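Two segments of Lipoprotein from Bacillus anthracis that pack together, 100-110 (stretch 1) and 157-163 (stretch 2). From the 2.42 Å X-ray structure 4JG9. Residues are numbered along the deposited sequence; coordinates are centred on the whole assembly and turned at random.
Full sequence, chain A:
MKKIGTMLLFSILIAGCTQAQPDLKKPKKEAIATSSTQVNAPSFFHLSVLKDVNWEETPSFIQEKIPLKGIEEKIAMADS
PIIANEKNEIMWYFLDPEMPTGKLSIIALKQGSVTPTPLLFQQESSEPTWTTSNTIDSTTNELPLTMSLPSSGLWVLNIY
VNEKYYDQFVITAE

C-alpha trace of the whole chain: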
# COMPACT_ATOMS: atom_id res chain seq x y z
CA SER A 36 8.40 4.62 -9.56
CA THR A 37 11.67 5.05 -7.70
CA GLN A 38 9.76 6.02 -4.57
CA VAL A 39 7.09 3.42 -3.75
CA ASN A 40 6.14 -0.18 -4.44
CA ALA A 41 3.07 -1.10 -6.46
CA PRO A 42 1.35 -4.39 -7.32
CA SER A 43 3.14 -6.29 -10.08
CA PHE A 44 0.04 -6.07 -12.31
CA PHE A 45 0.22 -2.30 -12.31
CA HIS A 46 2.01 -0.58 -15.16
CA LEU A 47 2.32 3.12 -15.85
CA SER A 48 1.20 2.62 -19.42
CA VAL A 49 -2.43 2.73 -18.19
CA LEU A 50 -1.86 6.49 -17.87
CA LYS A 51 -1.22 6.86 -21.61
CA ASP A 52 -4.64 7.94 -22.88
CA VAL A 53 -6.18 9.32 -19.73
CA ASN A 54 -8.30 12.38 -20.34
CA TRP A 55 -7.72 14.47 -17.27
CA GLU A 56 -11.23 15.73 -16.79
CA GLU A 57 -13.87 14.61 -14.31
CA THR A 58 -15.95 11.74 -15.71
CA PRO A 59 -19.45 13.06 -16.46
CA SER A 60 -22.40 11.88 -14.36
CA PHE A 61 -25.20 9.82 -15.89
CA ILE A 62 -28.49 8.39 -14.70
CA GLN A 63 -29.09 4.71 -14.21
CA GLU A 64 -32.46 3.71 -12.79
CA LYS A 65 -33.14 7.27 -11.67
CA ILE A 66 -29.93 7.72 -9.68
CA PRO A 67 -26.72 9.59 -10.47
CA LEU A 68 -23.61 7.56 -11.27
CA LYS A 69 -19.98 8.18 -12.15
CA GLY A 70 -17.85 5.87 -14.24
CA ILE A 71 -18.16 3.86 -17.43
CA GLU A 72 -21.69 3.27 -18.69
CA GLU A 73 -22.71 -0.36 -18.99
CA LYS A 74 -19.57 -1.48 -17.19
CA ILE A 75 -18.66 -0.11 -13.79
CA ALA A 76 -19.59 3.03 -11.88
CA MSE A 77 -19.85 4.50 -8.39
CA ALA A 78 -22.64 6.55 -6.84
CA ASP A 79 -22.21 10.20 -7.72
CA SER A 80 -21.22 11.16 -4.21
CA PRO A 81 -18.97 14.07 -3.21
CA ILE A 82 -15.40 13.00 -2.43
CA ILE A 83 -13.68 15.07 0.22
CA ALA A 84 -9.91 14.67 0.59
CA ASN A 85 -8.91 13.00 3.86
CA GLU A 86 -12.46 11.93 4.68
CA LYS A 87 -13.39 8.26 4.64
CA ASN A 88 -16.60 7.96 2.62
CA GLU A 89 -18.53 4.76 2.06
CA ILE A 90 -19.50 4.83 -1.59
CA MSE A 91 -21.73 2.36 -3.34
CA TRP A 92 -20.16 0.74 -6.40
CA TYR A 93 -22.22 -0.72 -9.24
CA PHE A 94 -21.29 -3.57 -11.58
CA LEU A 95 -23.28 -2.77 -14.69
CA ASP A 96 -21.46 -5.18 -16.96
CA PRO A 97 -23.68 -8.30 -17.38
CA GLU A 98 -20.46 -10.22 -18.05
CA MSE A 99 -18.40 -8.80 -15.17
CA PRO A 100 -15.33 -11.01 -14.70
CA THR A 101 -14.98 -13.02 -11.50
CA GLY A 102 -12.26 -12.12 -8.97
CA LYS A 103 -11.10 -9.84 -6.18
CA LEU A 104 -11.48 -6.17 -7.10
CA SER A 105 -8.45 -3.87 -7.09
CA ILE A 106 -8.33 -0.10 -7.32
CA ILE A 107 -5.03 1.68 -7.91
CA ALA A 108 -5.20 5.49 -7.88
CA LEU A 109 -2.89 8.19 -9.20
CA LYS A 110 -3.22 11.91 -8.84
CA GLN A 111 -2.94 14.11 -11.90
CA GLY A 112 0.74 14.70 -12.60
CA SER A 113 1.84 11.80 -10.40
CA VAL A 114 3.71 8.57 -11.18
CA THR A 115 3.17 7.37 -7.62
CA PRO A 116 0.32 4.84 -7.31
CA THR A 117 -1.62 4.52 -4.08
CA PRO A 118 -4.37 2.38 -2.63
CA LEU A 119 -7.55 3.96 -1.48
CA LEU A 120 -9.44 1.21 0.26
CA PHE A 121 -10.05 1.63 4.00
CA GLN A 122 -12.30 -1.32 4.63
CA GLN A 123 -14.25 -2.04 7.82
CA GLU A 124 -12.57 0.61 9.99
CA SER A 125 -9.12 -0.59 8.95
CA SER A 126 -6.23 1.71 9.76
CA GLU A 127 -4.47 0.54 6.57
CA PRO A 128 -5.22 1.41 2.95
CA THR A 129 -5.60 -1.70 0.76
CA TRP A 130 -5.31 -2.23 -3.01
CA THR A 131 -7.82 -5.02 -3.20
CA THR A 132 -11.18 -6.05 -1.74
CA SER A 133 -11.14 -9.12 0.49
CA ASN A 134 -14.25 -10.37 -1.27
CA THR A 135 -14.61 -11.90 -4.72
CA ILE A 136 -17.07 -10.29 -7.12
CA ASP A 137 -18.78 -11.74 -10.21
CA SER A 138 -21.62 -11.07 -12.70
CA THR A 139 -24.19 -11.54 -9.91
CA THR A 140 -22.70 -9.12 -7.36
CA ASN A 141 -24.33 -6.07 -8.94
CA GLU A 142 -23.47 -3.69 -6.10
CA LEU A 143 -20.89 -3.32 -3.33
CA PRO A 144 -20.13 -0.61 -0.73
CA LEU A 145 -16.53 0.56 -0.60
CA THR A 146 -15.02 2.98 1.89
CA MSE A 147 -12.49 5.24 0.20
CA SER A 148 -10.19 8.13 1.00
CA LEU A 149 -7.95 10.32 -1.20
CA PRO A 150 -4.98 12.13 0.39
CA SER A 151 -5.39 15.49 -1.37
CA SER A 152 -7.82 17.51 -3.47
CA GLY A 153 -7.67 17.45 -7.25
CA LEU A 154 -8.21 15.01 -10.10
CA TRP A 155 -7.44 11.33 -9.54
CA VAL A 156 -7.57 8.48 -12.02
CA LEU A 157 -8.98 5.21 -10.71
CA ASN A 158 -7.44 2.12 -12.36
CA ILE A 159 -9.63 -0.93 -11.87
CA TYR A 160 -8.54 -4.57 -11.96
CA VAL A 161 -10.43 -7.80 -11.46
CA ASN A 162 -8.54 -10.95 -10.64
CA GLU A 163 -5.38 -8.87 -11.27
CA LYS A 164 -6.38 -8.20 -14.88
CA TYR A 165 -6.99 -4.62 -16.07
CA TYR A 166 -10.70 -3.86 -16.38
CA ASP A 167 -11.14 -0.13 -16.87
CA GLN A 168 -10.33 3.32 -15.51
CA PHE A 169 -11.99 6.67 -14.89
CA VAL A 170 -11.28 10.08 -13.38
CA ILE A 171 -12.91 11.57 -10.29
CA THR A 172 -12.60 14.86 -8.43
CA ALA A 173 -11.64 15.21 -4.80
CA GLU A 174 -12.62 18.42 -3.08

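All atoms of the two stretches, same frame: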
# COMPACT_ATOMS: atom_id res chain seq x y z
N PRO A 100 -16.23 -9.89 -15.01
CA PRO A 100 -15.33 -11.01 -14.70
C PRO A 100 -15.36 -11.35 -13.22
O PRO A 100 -15.66 -10.49 -12.39
CB PRO A 100 -13.95 -10.46 -15.07
CG PRO A 100 -14.21 -9.27 -15.92
CD PRO A 100 -15.50 -8.69 -15.45
N THR A 101 -15.05 -12.59 -12.89
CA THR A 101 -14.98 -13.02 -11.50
C THR A 101 -13.59 -12.72 -10.92
O THR A 101 -12.58 -12.88 -11.61
CB THR A 101 -15.22 -14.53 -11.39
OG1 THR A 101 -16.48 -14.86 -11.97
CG2 THR A 101 -15.18 -15.00 -9.92
N GLY A 102 -13.53 -12.29 -9.66
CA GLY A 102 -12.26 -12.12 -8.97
C GLY A 102 -12.27 -11.05 -7.88
O GLY A 102 -13.26 -10.33 -7.72
N LYS A 103 -11.18 -10.93 -7.13
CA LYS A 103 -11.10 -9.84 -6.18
C LYS A 103 -10.97 -8.54 -6.97
O LYS A 103 -10.39 -8.51 -8.06
CB LYS A 103 -9.88 -9.98 -5.26
CG LYS A 103 -9.69 -11.31 -4.59
CD LYS A 103 -10.75 -11.62 -3.57
CE LYS A 103 -10.28 -12.83 -2.76
NZ LYS A 103 -11.44 -13.53 -2.15
N LEU A 104 -11.51 -7.46 -6.42
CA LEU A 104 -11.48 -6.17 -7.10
C LEU A 104 -10.34 -5.31 -6.57
O LEU A 104 -10.21 -5.14 -5.35
CB LEU A 104 -12.81 -5.44 -6.91
CG LEU A 104 -12.95 -4.04 -7.52
CD1 LEU A 104 -13.17 -4.13 -9.01
CD2 LEU A 104 -14.11 -3.33 -6.85
N SER A 105 -9.53 -4.78 -7.47
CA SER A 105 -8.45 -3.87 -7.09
C SER A 105 -8.66 -2.47 -7.66
O SER A 105 -9.11 -2.29 -8.80
CB SER A 105 -7.08 -4.39 -7.53
OG SER A 105 -6.83 -5.71 -7.09
N ILE A 106 -8.32 -1.47 -6.86
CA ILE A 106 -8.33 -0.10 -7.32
C ILE A 106 -6.99 0.54 -7.01
O ILE A 106 -6.58 0.62 -5.85
CB ILE A 106 -9.42 0.72 -6.64
CG1 ILE A 106 -10.80 0.20 -7.04
CG2 ILE A 106 -9.30 2.18 -7.07
CD1 ILE A 106 -11.89 0.72 -6.16
N ILE A 107 -6.32 1.01 -8.05
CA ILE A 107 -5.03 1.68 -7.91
C ILE A 107 -5.17 3.11 -8.43
O ILE A 107 -5.43 3.31 -9.61
CB ILE A 107 -3.96 0.97 -8.73
CG1 ILE A 107 -3.85 -0.50 -8.29
CG2 ILE A 107 -2.63 1.70 -8.62
CD1 ILE A 107 -2.70 -1.24 -8.95
N ALA A 108 -4.96 4.08 -7.55
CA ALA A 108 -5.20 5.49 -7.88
C ALA A 108 -3.92 6.27 -8.10
O ALA A 108 -2.87 6.00 -7.48
CB ALA A 108 -6.02 6.14 -6.78
N LEU A 109 -3.99 7.23 -9.02
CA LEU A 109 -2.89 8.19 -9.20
C LEU A 109 -3.45 9.58 -9.37
O LEU A 109 -4.41 9.80 -10.11
CB LEU A 109 -2.03 7.84 -10.40
CG LEU A 109 -1.18 6.58 -10.22
CD1 LEU A 109 -1.80 5.41 -10.98
CD2 LEU A 109 0.26 6.83 -10.63
N LYS A 110 -2.83 10.53 -8.69
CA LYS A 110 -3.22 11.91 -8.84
C LYS A 110 -2.72 12.42 -10.18
O LYS A 110 -1.77 11.88 -10.76
CB LYS A 110 -2.65 12.76 -7.71
CG LYS A 110 -3.34 14.10 -7.56
CD LYS A 110 -2.84 14.86 -6.36
CE LYS A 110 -3.65 16.14 -6.23
NZ LYS A 110 -3.20 16.98 -5.10
N LEU A 157 -8.77 6.46 -11.41
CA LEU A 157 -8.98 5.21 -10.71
C LEU A 157 -8.79 4.03 -11.66
O LEU A 157 -9.63 3.80 -12.53
CB LEU A 157 -10.39 5.19 -10.13
CG LEU A 157 -10.60 5.69 -8.71
CD1 LEU A 157 -9.85 6.96 -8.45
CD2 LEU A 157 -12.09 5.91 -8.47
N ASN A 158 -7.70 3.29 -11.51
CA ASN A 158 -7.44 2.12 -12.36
C ASN A 158 -8.01 0.87 -11.72
O ASN A 158 -7.70 0.56 -10.57
CB ASN A 158 -5.95 1.96 -12.62
CG ASN A 158 -5.34 3.19 -13.21
OD1 ASN A 158 -5.54 3.50 -14.39
ND2 ASN A 158 -4.59 3.94 -12.38
N ILE A 159 -8.86 0.16 -12.45
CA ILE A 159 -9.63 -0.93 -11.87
C ILE A 159 -9.21 -2.27 -12.46
O ILE A 159 -9.10 -2.42 -13.68
CB ILE A 159 -11.15 -0.70 -12.06
CG1 ILE A 159 -11.59 0.61 -11.40
CG2 ILE A 159 -11.96 -1.86 -11.51
CD1 ILE A 159 -12.66 1.32 -12.21
N TYR A 160 -8.97 -3.24 -11.58
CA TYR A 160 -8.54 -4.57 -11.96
C TYR A 160 -9.49 -5.57 -11.33
O TYR A 160 -10.04 -5.33 -10.26
CB TYR A 160 -7.10 -4.85 -11.49
CG TYR A 160 -6.11 -3.84 -12.02
CD1 TYR A 160 -5.23 -4.18 -13.05
CD2 TYR A 160 -6.05 -2.55 -11.50
CE1 TYR A 160 -4.32 -3.25 -13.55
CE2 TYR A 160 -5.15 -1.61 -12.00
CZ TYR A 160 -4.29 -1.97 -13.02
OH TYR A 160 -3.41 -1.04 -13.50
N VAL A 161 -9.71 -6.68 -12.03
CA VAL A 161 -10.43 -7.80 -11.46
C VAL A 161 -9.59 -9.03 -11.68
O VAL A 161 -9.13 -9.29 -12.81
CB VAL A 161 -11.81 -7.98 -12.10
CG1 VAL A 161 -12.46 -9.29 -11.64
CG2 VAL A 161 -12.68 -6.77 -11.82
N ASN A 162 -9.38 -9.77 -10.59
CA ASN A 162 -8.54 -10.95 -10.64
C ASN A 162 -7.17 -10.59 -11.22
O ASN A 162 -6.58 -11.38 -11.96
CB ASN A 162 -9.20 -12.06 -11.46
CG ASN A 162 -8.67 -13.43 -11.10
OD1 ASN A 162 -8.15 -13.63 -10.00
ND2 ASN A 162 -8.80 -14.39 -12.02
N GLU A 163 -6.71 -9.39 -10.88
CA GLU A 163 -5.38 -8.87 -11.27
C GLU A 163 -5.24 -8.53 -12.74
O GLU A 163 -4.13 -8.23 -13.19
CB GLU A 163 -4.26 -9.83 -10.83
CG GLU A 163 -4.26 -10.07 -9.34
CD GLU A 163 -2.95 -10.64 -8.82
OE1 GLU A 163 -2.07 -10.95 -9.65
OE2 GLU A 163 -2.82 -10.75 -7.57
O HOH W 1 -7.78 -7.72 -8.64
O HOH W 2 -8.70 -12.53 -7.73

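Stretches 100-110 and 157-163 lie side by side as neighbouring antiparallel β-strands, their N-to-C directions 159° apart and their axes approaching to 4.6 Å; together they bury 684 Å². Residues 104-108 pair in register with 161-157, so the side chains of Leu-104, Ile-106, Ala-108, Val-161, Ile-159 and Leu-157 share one face of the sheet, and those of Ser-105, Ile-107, Tyr-160 and Asn-158 share the other.

Ahead of the ladder, Pro-100 rests its ring on Val-161, with Pro-100 CB 3.9 Å from Val-161 CG1, a plain apolar contact. Thr-101 turns its side chain away and meets the partner through its backbone, Thr-101 O lying 3.5 Å from Asn-162 CB. At Gly-102 the chains come close, CA to CA of Asn-162 4.2 Å. A CB here would collide with Asn-162 CB and, at phi/psi 152/174, would also jam against the carbonyl O of Thr-101; the backbone itself calls for glycine.

Lys-103 sends its side chain end away and contributes its main chain instead. Its carbonyl accepts from Asn-162 N (N to Lys-103 O, 3.0 Å), and two waters extend the link. Water 1 donates to Lys-103 O, accepts from Glu-163 N and also hydrogen-bonds Ser-105 OG; water 2 accepts from Lys-103 N and donates to Asn-162 OD1, 2.6 Å from the water oxygen.

Leu-104 faces Val-161 in a non-hydrogen-bonded pair, where side chains do the work: Leu-104 CD1 reaches Ile-159 CG2 at 3.6 Å and Val-161 CG2 at 3.9 Å. Ser-105 and Tyr-160 form a reciprocal hydrogen-bonded pair, Ser-105 N to Tyr-160 O and Tyr-160 N to Ser-105 O both 2.9 Å and nearly straight.

Ile-106 returns to the aliphatic face, its CG2 4.1 Å from Leu-157 CG, while its CA-H points at a carbonyl (Ile-106 CA to Asn-158 O, 3.4 Å), as is usual between non-hydrogen-bonded sites. Ile-107 N then donates to Asn-158 O (2.9 Å). Ile-107 O is used twice, accepting from both Asn-158 N and Asn-158 ND2 at 3.0 Å each, so the amide side chain reinforces the backbone pair. On the same face Ile-107 CD1 packs 3.9 Å from Tyr-160 CE2.

Ala-108 has only a methyl to offer, and Ala-108 CB sits a looser 4.3 Å from Leu-157 CD1. Leu-109 starts sideways but its end comes nearer, bringing Leu-109 CD1 within 3.5 Å of Asn-158 ND2. Lys-110 is out of reach, and the contact ends there.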